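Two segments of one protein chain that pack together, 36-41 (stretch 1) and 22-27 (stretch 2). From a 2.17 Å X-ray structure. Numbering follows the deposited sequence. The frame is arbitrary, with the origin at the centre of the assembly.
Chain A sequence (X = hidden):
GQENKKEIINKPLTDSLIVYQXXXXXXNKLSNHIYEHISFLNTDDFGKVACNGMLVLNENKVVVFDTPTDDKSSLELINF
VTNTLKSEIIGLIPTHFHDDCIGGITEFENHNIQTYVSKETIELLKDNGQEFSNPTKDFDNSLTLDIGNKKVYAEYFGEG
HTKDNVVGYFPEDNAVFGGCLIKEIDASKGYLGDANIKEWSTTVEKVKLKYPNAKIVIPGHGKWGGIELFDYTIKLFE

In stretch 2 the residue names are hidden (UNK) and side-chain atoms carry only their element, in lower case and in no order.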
ATOM      1  N   GLU A  36      -8.980   4.721   0.596  1.00 41.47           N
ATOM      2  CA  GLU A  36      -8.217   3.894   1.515  1.00 37.21           C
ATOM      3  C   GLU A  36      -9.022   2.611   1.768  1.00 41.45           C
ATOM      4  O   GLU A  36     -10.250   2.665   2.012  1.00 42.62           O
ATOM      5  CB  GLU A  36      -7.985   4.657   2.823  1.00 42.45           C
ATOM      6  CG  GLU A  36      -7.259   3.869   3.906  1.00 43.63           C
ATOM      7  CD  GLU A  36      -7.307   4.443   5.308  1.00 47.59           C
ATOM      8  OE1 GLU A  36      -6.238   4.330   5.938  1.00 48.40           O
ATOM      9  OE2 GLU A  36      -8.358   4.943   5.825  1.00 47.54           O
ATOM     10  N   HIS A  37      -8.369   1.460   1.595  1.00 36.87           N
ATOM     11  CA  HIS A  37      -8.989   0.181   1.923  1.00 35.63           C
ATOM     12  C   HIS A  37      -8.384  -0.334   3.222  1.00 37.05           C
ATOM     13  O   HIS A  37      -7.171  -0.190   3.464  1.00 39.21           O
ATOM     14  CB  HIS A  37      -8.888  -0.834   0.760  1.00 35.96           C
ATOM     15  CG  HIS A  37      -7.526  -1.359   0.411  1.00 36.18           C
ATOM     16  ND1 HIS A  37      -6.904  -2.348   1.147  1.00 39.86           N
ATOM     17  CD2 HIS A  37      -6.746  -1.176  -0.699  1.00 36.37           C
ATOM     18  CE1 HIS A  37      -5.780  -2.716   0.544  1.00 39.20           C
ATOM     19  NE2 HIS A  37      -5.661  -2.018  -0.580  1.00 37.88           N
ATOM     20  N   ILE A  38      -9.242  -0.861   4.077  1.00 36.97           N
ATOM     21  CA  ILE A  38      -8.845  -1.396   5.387  1.00 43.26           C
ATOM     22  C   ILE A  38      -9.396  -2.817   5.539  1.00 44.05           C
ATOM     23  O   ILE A  38     -10.594  -3.050   5.312  1.00 38.61           O
ATOM     24  CB  ILE A  38      -9.350  -0.500   6.532  1.00 46.17           C
ATOM     25  CG1 ILE A  38      -8.987   0.981   6.264  1.00 45.38           C
ATOM     26  CG2 ILE A  38      -8.835  -0.961   7.913  1.00 48.80           C
ATOM     27  CD1 ILE A  38      -9.390   1.970   7.470  1.00 49.80           C
ATOM     28  N   SER A  39      -8.509  -3.769   5.886  1.00 43.76           N
ATOM     29  CA  SER A  39      -8.880  -5.170   6.074  1.00 46.90           C
ATOM     30  C   SER A  39      -8.132  -5.676   7.305  1.00 50.51           C
ATOM     31  O   SER A  39      -7.343  -4.947   7.947  1.00 48.61           O
ATOM     32  CB  SER A  39      -8.597  -6.043   4.817  1.00 45.91           C
ATOM     33  OG  SER A  39      -7.215  -5.968   4.402  1.00 41.27           O
ATOM     34  N   PHE A  40      -8.433  -6.909   7.697  1.00 53.74           N
ATOM     35  CA  PHE A  40      -8.048  -7.364   9.034  1.00 57.71           C
ATOM     36  C   PHE A  40      -7.263  -8.658   8.962  1.00 59.88           C
ATOM     37  O   PHE A  40      -7.756  -9.680   8.481  1.00 60.63           O
ATOM     38  CB  PHE A  40      -9.288  -7.489   9.917  1.00 56.45           C
ATOM     39  CG  PHE A  40     -10.058  -6.220   9.990  1.00 53.86           C
ATOM     40  CD1 PHE A  40      -9.661  -5.203  10.856  1.00 56.18           C
ATOM     41  CD2 PHE A  40     -11.154  -6.027   9.201  1.00 53.93           C
ATOM     42  CE1 PHE A  40     -10.342  -4.026  10.925  1.00 55.25           C
ATOM     43  CE2 PHE A  40     -11.858  -4.853   9.263  1.00 53.22           C
ATOM     44  CZ  PHE A  40     -11.443  -3.838  10.115  1.00 54.23           C
ATOM     45  N   LEU A  41      -6.034  -8.603   9.428  1.00 61.65           N
ATOM     46  CA  LEU A  41      -5.212  -9.789   9.542  1.00 64.78           C
ATOM     47  C   LEU A  41      -5.643 -10.558  10.782  1.00 63.25           C
ATOM     48  O   LEU A  41      -5.618 -10.004  11.880  1.00 63.72           O
ATOM     49  CB  LEU A  41      -3.760  -9.354   9.640  1.00 67.31           C
ATOM     50  CG  LEU A  41      -2.825  -9.724   8.503  1.00 70.06           C
ATOM     51  CD1 LEU A  41      -1.435  -9.351   9.002  1.00 71.37           C
ATOM     52  CD2 LEU A  41      -2.835 -11.176   8.080  1.00 73.51           C
ATOM     53  N   UNK A  22     -18.075  -3.562   5.902  1.00 54.78           N
ATOM     54  CA  UNK A  22     -18.364  -4.979   6.074  1.00 54.50           C
ATOM     55  C   UNK A  22     -17.425  -5.422   7.191  1.00 53.09           C
ATOM     56  O   UNK A  22     -16.487  -4.703   7.541  1.00 50.39           O
ATOM     57  o   UNK A  22     -19.286  -5.497   3.860  1.00 58.06           O
ATOM     58  c   UNK A  22     -18.123  -5.665   4.717  1.00 55.52           C
ATOM     59  c   UNK A  22     -17.687  -7.002   4.835  1.00 55.04           C
ATOM     60  N   UNK A  23     -17.696  -6.578   7.780  1.00 57.34           N
ATOM     61  CA  UNK A  23     -16.778  -7.102   8.782  1.00 63.49           C
ATOM     62  C   UNK A  23     -15.389  -7.360   8.198  1.00 56.48           C
ATOM     63  O   UNK A  23     -14.406  -7.400   8.943  1.00 52.83           O
ATOM     64  c   UNK A  23     -17.331  -8.396   9.383  1.00 74.24           C
ATOM     65  o   UNK A  23     -17.301 -11.103  10.173  1.00 87.84           O
ATOM     66  o   UNK A  23     -18.298 -11.759   8.331  1.00 89.38           O
ATOM     67  c   UNK A  23     -17.432  -9.538   8.370  1.00 81.15           C
ATOM     68  c   UNK A  23     -17.701 -10.896   9.008  1.00 87.40           C
ATOM     69  N   UNK A  24     -15.286  -7.586   6.892  1.00 55.28           N
ATOM     70  CA  UNK A  24     -14.007  -7.949   6.297  1.00 51.94           C
ATOM     71  C   UNK A  24     -13.271  -6.806   5.609  1.00 48.52           C
ATOM     72  O   UNK A  24     -12.079  -6.953   5.338  1.00 47.46           O
ATOM     73  o   UNK A  24     -14.302 -10.776   6.842  1.00 57.05           O
ATOM     74  c   UNK A  24     -14.182  -9.032   5.226  1.00 52.54           C
ATOM     75  n   UNK A  24     -15.639 -10.945   5.082  1.00 55.26           N
ATOM     76  c   UNK A  24     -14.725 -10.336   5.791  1.00 53.98           C
ATOM     77  N   UNK A  25     -13.953  -5.713   5.272  1.00 46.27           N
ATOM     78  CA  UNK A  25     -13.404  -4.693   4.386  1.00 46.63           C
ATOM     79  C   UNK A  25     -14.053  -3.339   4.647  1.00 45.59           C
ATOM     80  O   UNK A  25     -15.273  -3.232   4.574  1.00 47.02           O
ATOM     81  c   UNK A  25     -11.568  -4.081   2.045  1.00 48.00           C
ATOM     82  c   UNK A  25     -13.649  -5.070   2.910  1.00 46.33           C
ATOM     83  c   UNK A  25     -13.479  -4.408   0.445  1.00 43.88           C
ATOM     84  c   UNK A  25     -13.114  -4.102   1.874  1.00 44.05           C
ATOM     85  N   UNK A  26     -13.251  -2.312   4.891  1.00 43.07           N
ATOM     86  CA  UNK A  26     -13.721  -0.924   4.917  1.00 42.98           C
ATOM     87  C   UNK A  26     -13.036  -0.122   3.828  1.00 43.19           C
ATOM     88  O   UNK A  26     -11.810  -0.235   3.633  1.00 40.91           O
ATOM     89  c   UNK A  26     -13.607  -0.942   8.635  1.00 52.49           C
ATOM     90  c   UNK A  26     -13.891   1.249   6.282  1.00 46.61           C
ATOM     91  c   UNK A  26     -13.452  -0.258   6.270  1.00 43.90           C
ATOM     92  c   UNK A  26     -14.264  -0.973   7.346  1.00 45.93           C
ATOM     93  N   UNK A  27     -13.822   0.700   3.121  1.00 43.39           N
ATOM     94  CA  UNK A  27     -13.265   1.594   2.107  1.00 43.35           C
ATOM     95  C   UNK A  27     -13.672   3.015   2.473  1.00 41.20           C
ATOM     96  O   UNK A  27     -14.864   3.298   2.593  1.00 44.10           O
ATOM     97  c   UNK A  27     -13.785  -0.633  -1.028  1.00 50.39           C
ATOM     98  c   UNK A  27     -13.390  -0.211   0.373  1.00 47.15           C
ATOM     99  c   UNK A  27     -13.049   2.107  -0.365  1.00 38.36           C
ATOM    100  c   UNK A  27     -13.732   1.238   0.691  1.00 41.26           C
TER
HETATM  101  O   HOH W   1     -10.353  -8.464   6.607  1.00 40.92           O

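Position 22 carries three side-chain atoms: a first carbon bearing one oxygen and one further carbon. A beta carbon carrying one oxygen and one carbon is threonine, Thr 22. It makes no contact with stretch 1, so its identity rests on its own atoms, the fork together with the oxygen. A small side chain with a hydroxyl is at home in a loop residue that is partly exposed.

Position 23 has three carbons in a row, the third ending in two oxygens: a carboxylate on a two-carbon stem, hence Glu 23. Its CA-to-CB bond points away from stretch 1 into an exposed setting, which suits a charged group. Only the backbone reaches across, with Glu 23 O 3.5 Å from Phe 40 CD2.

Position 24 shows two carbons, the second carrying one oxygen and one nitrogen. This is the carboxamide of asparagine, Asn 24. The side chain again leaves away from the partner, and both ends of its amide are hydrogen-bonded elsewhere in the structure. Its backbone carbonyl oxygen serves the contact instead: water 1 donates to Asn 24 O at 2.6 Å and accepts from Phe 40 N at 2.7 Å, joining the two backbones where they do not bond directly.

Position 25 has four carbons, forked at the second, and no polar atom. That is leucine, Leu 25. It is buried, as an aliphatic side chain can be at no polar cost, and its CD1 lies 4.4 Å from His 37 CB.

Position 26 also has four carbons, but the fork is at the first and one arm is two carbons long, which identifies Ile 26. Its CB sits 4.1 Å from Ile 38 CB, and its CD1 reaches the edge of the Phe 40 ring, 3.9 Å from Phe 40 CZ. CB meets Ile 38, and the long arm carries CD1 on to Phe 40; beta branching is well tolerated in an extended strand.

Position 27 repeats the pattern: four carbons, forked at the first, one arm of two. Ile 27 is buried, on the same face as His 37, where a wholly apolar side chain suits a strand position and beta branching fits the extended backbone. Its CA lies 3.2 Å from Glu 36 O in a CA-H...O contact.

The strands run antiparallel, and the pairing centres on Ile 38 and Ile 26. Ile 26 N donates to Ile 38 O at 2.8 Å, nearly straight at 172°, while Ile 38 N donates to Ile 26 O at 2.7 Å. These reciprocal bonds fix the register, and His 37 and Ile 27 form the adjoining non-hydrogen-bonded pair. Beside this backbone ladder, Ile 26, Ile 38 and Phe 40 supply apolar packing, and water 1 extends the link beyond the direct bonds.

Stretch 2 22-27: TENLII
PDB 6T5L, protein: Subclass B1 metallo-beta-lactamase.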